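Local coordinates for protein putative lipase/esterase (Lactobacillus plantarum WCFS1, PDB 3BXP) that is a putative carboxylesterase of the alpha/beta-hydrolase superfamily, probably hydrolysing ester bonds, though its natural substrate is not established, at residues 59-63 / 64-68; 98-101 / 102-106. All coordinates share one frame; numbering follows the deposited sequence.

Contact 1: residues 59-63 / 64-68; sequences TRMMA and AGMHT. With PGO (S-1,2-propanediol), chain J.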
ATOM      1  N   THR B  59      -6.122 -21.973  -6.134  1.00 21.75           N
ATOM      2  CA  THR B  59      -6.427 -22.267  -7.566  1.00 23.01           C
ATOM      3  C   THR B  59      -5.728 -21.270  -8.481  1.00 23.80           C
ATOM      4  O   THR B  59      -5.069 -21.636  -9.460  1.00 24.85           O
ATOM      5  CB  THR B  59      -7.970 -22.261  -7.785  1.00 25.48           C
ATOM      6  OG1 THR B  59      -8.569 -23.272  -6.966  1.00 28.31           O
ATOM      7  CG2 THR B  59      -8.361 -22.490  -9.270  1.00 24.36           C
ATOM      8  N   ARG B  60      -5.868 -19.995  -8.146  1.00 23.93           N
ATOM      9  CA  ARG B  60      -5.287 -18.897  -8.942  1.00 25.29           C
ATOM     10  C   ARG B  60      -3.757 -19.006  -8.956  1.00 27.01           C
ATOM     11  O   ARG B  60      -3.118 -18.866  -9.999  1.00 26.70           O
ATOM     12  CB  ARG B  60      -5.734 -17.544  -8.373  1.00 27.18           C
ATOM     13  CG  ARG B  60      -5.227 -16.296  -9.107  1.00 32.80           C
ATOM     14  CD  ARG B  60      -5.609 -16.301 -10.562  1.00 36.83           C
ATOM     15  NE  ARG B  60      -4.894 -15.336 -11.412  1.00 37.74           N
ATOM     16  CZ  ARG B  60      -3.835 -15.630 -12.165  1.00 37.59           C
ATOM     17  NH1 ARG B  60      -3.294 -16.836 -12.121  1.00 36.20           N
ATOM     18  NH2 ARG B  60      -3.291 -14.704 -12.957  1.00 37.10           N
HETATM   19  N   MSE B  61      -3.181 -19.288  -7.795  1.00 25.50           N
HETATM   20  CA  MSE B  61      -1.707 -19.309  -7.664  1.00 25.94           C
HETATM   21  C   MSE B  61      -1.163 -20.466  -8.477  1.00 25.73           C
HETATM   22  O   MSE B  61      -0.197 -20.308  -9.224  1.00 27.03           O
HETATM   23  CB  MSE B  61      -1.258 -19.400  -6.210  1.00 24.08           C
HETATM   24  CG  MSE B  61      -1.388 -18.068  -5.458  1.00 27.23           C
HETATM   25 SE   MSE B  61      -1.031 -16.312  -6.261  0.75 31.03          SE
HETATM   26  CE  MSE B  61      -2.643 -16.070  -7.312  1.00 50.43           C
HETATM   27  N   MSE B  62      -1.830 -21.609  -8.404  1.00 27.81           N
HETATM   28  CA  MSE B  62      -1.409 -22.764  -9.193  1.00 25.65           C
HETATM   29  C   MSE B  62      -1.459 -22.501 -10.676  1.00 27.34           C
HETATM   30  O   MSE B  62      -0.555 -22.935 -11.395  1.00 26.92           O
HETATM   31  CB  MSE B  62      -2.201 -23.990  -8.845  1.00 25.50           C
HETATM   32  CG  MSE B  62      -1.892 -24.353  -7.418  1.00 27.89           C
HETATM   33 SE   MSE B  62      -2.627 -25.972  -6.993  0.75 27.14          SE
HETATM   34  CE  MSE B  62      -1.344 -27.101  -7.948  1.00 29.10           C
ATOM     35  N   ALA B  63      -2.504 -21.798 -11.134  1.00 24.99           N
ATOM     36  CA  ALA B  63      -2.642 -21.528 -12.562  1.00 23.33           C
ATOM     37  C   ALA B  63      -1.462 -20.711 -13.052  1.00 21.46           C
ATOM     38  O   ALA B  63      -1.167 -20.681 -14.267  1.00 24.19           O
ATOM     39  CB  ALA B  63      -3.984 -20.805 -12.874  1.00 25.63           C
ATOM     40  N   ALA B  64      -0.760 -20.056 -12.127  1.00 22.18           N
ATOM     41  CA  ALA B  64       0.447 -19.312 -12.482  1.00 23.90           C
ATOM     42  C   ALA B  64       1.706 -20.183 -12.622  1.00 23.37           C
ATOM     43  O   ALA B  64       2.769 -19.709 -13.046  1.00 29.13           O
ATOM     44  CB  ALA B  64       0.725 -18.172 -11.468  1.00 26.12           C
ATOM     45  N   GLY B  65       1.590 -21.456 -12.277  1.00 21.71           N
ATOM     46  CA  GLY B  65       2.732 -22.398 -12.331  1.00 21.51           C
ATOM     47  C   GLY B  65       3.462 -22.638 -11.021  1.00 23.86           C
ATOM     48  O   GLY B  65       4.696 -22.598 -10.949  1.00 24.21           O
HETATM   49  N   MSE B  66       2.678 -22.877  -9.978  1.00 21.89           N
HETATM   50  CA  MSE B  66       3.214 -23.173  -8.661  1.00 20.82           C
HETATM   51  C   MSE B  66       2.510 -24.345  -8.031  1.00 20.40           C
HETATM   52  O   MSE B  66       1.325 -24.591  -8.265  1.00 20.63           O
HETATM   53  CB  MSE B  66       3.034 -21.956  -7.769  1.00 23.74           C
HETATM   54  CG  MSE B  66       3.723 -20.742  -8.321  1.00 27.27           C
HETATM   55 SE   MSE B  66       3.427 -19.260  -7.057  0.75 33.41          SE
HETATM   56  CE  MSE B  66       2.294 -19.994  -6.117  1.00 14.30           C
ATOM     57  N   HIS B  67       3.235 -25.031  -7.177  1.00 19.41           N
ATOM     58  CA  HIS B  67       2.599 -25.993  -6.272  1.00 19.62           C
ATOM     59  C   HIS B  67       1.977 -25.212  -5.095  1.00 19.38           C
ATOM     60  O   HIS B  67       2.408 -24.082  -4.831  1.00 19.59           O
ATOM     61  CB  HIS B  67       3.643 -26.875  -5.668  1.00 17.70           C
ATOM     62  CG  HIS B  67       4.424 -27.708  -6.610  1.00 18.86           C
ATOM     63  ND1 HIS B  67       3.861 -28.687  -7.396  1.00 19.48           N
ATOM     64  CD2 HIS B  67       5.764 -27.764  -6.817  1.00 20.79           C
ATOM     65  CE1 HIS B  67       4.831 -29.317  -8.045  1.00 20.77           C
ATOM     66  NE2 HIS B  67       5.991 -28.780  -7.707  1.00 19.14           N
ATOM     67  N   THR B  68       0.981 -25.811  -4.430  1.00 18.48           N
ATOM     68  CA  THR B  68       0.514 -25.221  -3.184  1.00 18.33           C
ATOM     69  C   THR B  68       0.311 -26.262  -2.135  1.00 21.73           C
ATOM     70  O   THR B  68      -0.043 -27.391  -2.418  1.00 19.91           O
ATOM     71  CB  THR B  68      -0.739 -24.372  -3.389  1.00 24.59           C
ATOM     72  OG1 THR B  68      -1.851 -25.196  -3.751  1.00 26.66           O
ATOM     73  CG2 THR B  68      -0.478 -23.315  -4.449  1.00 21.77           C
TER
HETATM   74  C1  PGO J 279      -8.237 -25.481  -4.243  1.00 38.75           C
HETATM   75  C2  PGO J 279      -7.593 -26.261  -5.392  1.00 38.57           C
HETATM   76  C3  PGO J 279      -6.080 -26.109  -5.406  1.00 34.10           C
HETATM   77  O1  PGO J 279      -7.321 -25.595  -3.155  1.00 53.83           O
HETATM   78  O2  PGO J 279      -8.048 -25.818  -6.663  1.00 43.09           O
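M62 reaches from the last turn of its helix across to T68, and the two side chains meet at an oblique angle. The methylene CG of M62 presses against the methyl CG2 of T68 at 3.4 Å, tighter than ordinary van der Waals contact, while M62 SE lies 3.4 Å from T68 OG1. With chi1 of T68 at 67°, OG1 sits between the backbone N and the carbonyl carbon, which leaves both ends of the branched side chain facing the selenomethionine. That hydroxyl is buried and finds no hydrogen-bonding partner. The long, unbranched chain of selenomethionine suits M62 because it spans the distance to the strand with apolar atoms, and Y21 and L23 of strand 16-23 pack on it too.

On another side of the helix, the methyl CE of M66 touches M61 CB at 3.6 Å; M38 of strand 35-41 lies against both residues. These contacts belong to the beta-alpha-beta unit of strand 35-41, helix 54-63 and strand 67-72, at the point where the helix hands over to its second strand.

The turn itself is tied by the backbone. A64 N donates to M61 O (3.0 Å) and G65 N to M62 O (2.8 Å, 160° at the hydrogen). G65 adopts positive phi (98°), where a side chain would jam against the preceding carbonyl oxygen, so glycine fits this exit. At T59, OG1 hydrogen-bonds O2 of a propanediol, probably from the crystallisation liquor.

Contact 2: residues 98-101 / 102-106; sequences TTQA and SAHHV. With PGR (R-1,2-propanediol), chain L.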
ATOM      1  N   THR B  98      10.697 -30.245   1.465  1.00 17.84           N
ATOM      2  CA  THR B  98      12.030 -30.538   0.951  1.00 18.31           C
ATOM      3  C   THR B  98      12.208 -32.032   0.698  1.00 18.49           C
ATOM      4  O   THR B  98      12.855 -32.434  -0.255  1.00 18.74           O
ATOM      5  CB  THR B  98      13.217 -29.991   1.814  1.00 20.66           C
ATOM      6  OG1 THR B  98      13.319 -30.658   3.076  1.00 20.48           O
ATOM      7  CG2 THR B  98      13.105 -28.508   2.011  1.00 19.04           C
ATOM      8  N   THR B  99      11.620 -32.868   1.544  1.00 19.45           N
ATOM      9  CA  THR B  99      11.789 -34.271   1.409  1.00 19.29           C
ATOM     10  C   THR B  99      11.034 -34.725   0.154  1.00 18.05           C
ATOM     11  O   THR B  99      11.320 -35.801  -0.349  1.00 20.98           O
ATOM     12  CB  THR B  99      11.323 -35.103   2.656  1.00 19.32           C
ATOM     13  OG1 THR B  99       9.907 -35.063   2.761  1.00 19.91           O
ATOM     14  CG2 THR B  99      11.979 -34.605   3.971  1.00 19.15           C
ATOM     15  N   GLN B 100      10.045 -33.923  -0.309  1.00 20.07           N
ATOM     16  CA  GLN B 100       9.239 -34.267  -1.507  1.00 17.32           C
ATOM     17  C   GLN B 100       9.717 -33.618  -2.778  1.00 21.53           C
ATOM     18  O   GLN B 100       9.033 -33.693  -3.818  1.00 20.34           O
ATOM     19  CB  GLN B 100       7.793 -33.812  -1.281  1.00 20.69           C
ATOM     20  CG  GLN B 100       7.203 -34.410  -0.062  1.00 19.66           C
ATOM     21  CD  GLN B 100       7.073 -35.913  -0.180  1.00 31.80           C
ATOM     22  OE1 GLN B 100       6.543 -36.416  -1.172  1.00 35.03           O
ATOM     23  NE2 GLN B 100       7.582 -36.637   0.803  1.00 33.42           N
ATOM     24  N   ALA B 101      10.831 -32.910  -2.693  1.00 19.13           N
ATOM     25  CA  ALA B 101      11.246 -32.021  -3.772  1.00 22.08           C
ATOM     26  C   ALA B 101      11.543 -32.785  -5.053  1.00 22.75           C
ATOM     27  O   ALA B 101      11.213 -32.293  -6.152  1.00 22.95           O
ATOM     28  CB  ALA B 101      12.414 -31.122  -3.376  1.00 23.16           C
ATOM     29  N   SER B 102      12.207 -33.953  -4.940  1.00 18.85           N
ATOM     30  CA  SER B 102      12.518 -34.777  -6.130  1.00 19.24           C
ATOM     31  C   SER B 102      11.288 -35.519  -6.659  1.00 19.81           C
ATOM     32  O   SER B 102      11.116 -35.658  -7.883  1.00 21.55           O
ATOM     33  CB  SER B 102      13.663 -35.744  -5.864  1.00 18.79           C
ATOM     34  OG  SER B 102      14.867 -35.005  -5.848  1.00 19.88           O
ATOM     35  N   ALA B 103      10.455 -35.981  -5.749  1.00 20.84           N
ATOM     36  CA  ALA B 103       9.242 -36.748  -6.101  1.00 25.76           C
ATOM     37  C   ALA B 103       8.242 -35.908  -6.866  1.00 22.41           C
ATOM     38  O   ALA B 103       7.563 -36.418  -7.763  1.00 22.76           O
ATOM     39  CB  ALA B 103       8.554 -37.322  -4.826  1.00 25.39           C
ATOM     40  N   HIS B 104       8.126 -34.632  -6.521  1.00 20.21           N
ATOM     41  CA  HIS B 104       7.097 -33.776  -7.171  1.00 16.81           C
ATOM     42  C   HIS B 104       7.643 -32.543  -7.844  1.00 20.45           C
ATOM     43  O   HIS B 104       6.880 -31.711  -8.311  1.00 20.36           O
ATOM     44  CB  HIS B 104       6.022 -33.378  -6.178  1.00 21.15           C
ATOM     45  CG  HIS B 104       5.265 -34.544  -5.678  1.00 22.59           C
ATOM     46  ND1 HIS B 104       4.425 -35.258  -6.510  1.00 24.82           N
ATOM     47  CD2 HIS B 104       5.291 -35.202  -4.494  1.00 24.17           C
ATOM     48  CE1 HIS B 104       3.938 -36.289  -5.841  1.00 26.53           C
ATOM     49  NE2 HIS B 104       4.450 -36.281  -4.622  1.00 20.86           N
ATOM     50  N   HIS B 105       8.970 -32.427  -7.827  1.00 18.16           N
ATOM     51  CA  HIS B 105       9.719 -31.412  -8.600  1.00 19.46           C
ATOM     52  C   HIS B 105       9.429 -30.038  -8.067  1.00 20.50           C
ATOM     53  O   HIS B 105       8.729 -29.260  -8.653  1.00 19.47           O
ATOM     54  CB  HIS B 105       9.363 -31.542 -10.072  1.00 17.71           C
ATOM     55  CG  HIS B 105       9.402 -32.956 -10.568  1.00 17.90           C
ATOM     56  ND1 HIS B 105      10.531 -33.748 -10.510  1.00 20.01           N
ATOM     57  CD2 HIS B 105       8.427 -33.726 -11.111  1.00 23.76           C
ATOM     58  CE1 HIS B 105      10.250 -34.940 -11.012  1.00 23.13           C
ATOM     59  NE2 HIS B 105       8.977 -34.949 -11.387  1.00 23.77           N
ATOM     60  N   VAL B 106       9.952 -29.786  -6.873  1.00 18.89           N
ATOM     61  CA  VAL B 106       9.732 -28.561  -6.161  1.00 19.11           C
ATOM     62  C   VAL B 106      11.026 -27.744  -6.104  1.00 19.67           C
ATOM     63  O   VAL B 106      12.087 -28.265  -5.752  1.00 19.11           O
ATOM     64  CB  VAL B 106       9.331 -28.830  -4.711  1.00 18.44           C
ATOM     65  CG1 VAL B 106       8.975 -27.480  -3.994  1.00 17.70           C
ATOM     66  CG2 VAL B 106       8.194 -29.906  -4.607  1.00 20.25           C
TER
HETATM   67  C1  PGR L 281      14.894 -29.753  -6.024  1.00 47.42           C
HETATM   68  C2  PGR L 281      15.477 -31.114  -6.342  1.00 51.50           C
HETATM   69  C3  PGR L 281      16.136 -31.066  -7.716  1.00 48.65           C
HETATM   70  O1  PGR L 281      13.917 -29.619  -7.026  1.00 55.75           O
HETATM   71  O2  PGR L 281      16.352 -31.411  -5.262  1.00 50.61           O
HETATM   72  O   HOH W   1      11.710 -36.197  -2.961  1.00 31.09           O
HETATM   73  O   HOH W   2       4.115 -37.416  -1.993  1.00 31.63           O
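Q100 turns CG away from its carbonyl carbon and bends at chi2 (-65°), which folds the side chain round so that its amide runs beside the imidazole of H104, whose own CG, likewise anti to the carbonyl carbon, sends the ring the same way. The two flat groups lie 32° apart in plane. OE1 of Q100 comes to the ring edge, 3.8 Å from H104 CD2, and a water bridges the pair: it donates to Q100 OE1 and is hydrogen-bonded to H104 NE2 at 2.9 Å. A weak hydrogen bond from Q100 NE2 to T99 OG1 (3.4 Å) helps fix the rotation of the amide. Glutamine and histidine suit this surface position because each offers a polar end to solvent along with a flat surface for packing; W22 of strand 16-23 stacks on the H104 ring.

Here a single helical turn with few regular bonds follows helix 85-99 and leads into the strand region at V106. H104 N donates to Q100 O (3.0 Å), and V106 N to A101 O at 2.9 Å. H105 N adds a weak bond to that same oxygen, and H105 leaves helical geometry with positive phi (67°).

A101 is small enough for V106 to close over it: V106 CB lies 4.1 Å from A101 CB, and the branch CG2 rests against A101 CA. The valine is buried, its other neighbours including W22. A second water joins the two halves of the turn, donating to T99 O and accepting from A103 N at 3.1 Å.

Contact 1 comes first along the chain and closes before contact 2 opens; their centres lie about 16 Å apart. Strand 67-72, entered at the end of contact 1, is followed by helix 85-99, from which contact 2 departs, so both are places where a helix of the alpha/beta-hydrolase fold gives way to a strand region. They touch directly: H67 NE2 is 2.9 Å from H105 O, a probable hydrogen bond, while H67 ND1 is hydrogen-bonded to L23 N, and H67 CD2 packs on V106 CG2. W22 meets H67 edge-to-face and also stacks on H104, so one tryptophan of strand 16-23, inside the mixed sheet, meets both contacts. The two helix exits thus pack together beside that sheet.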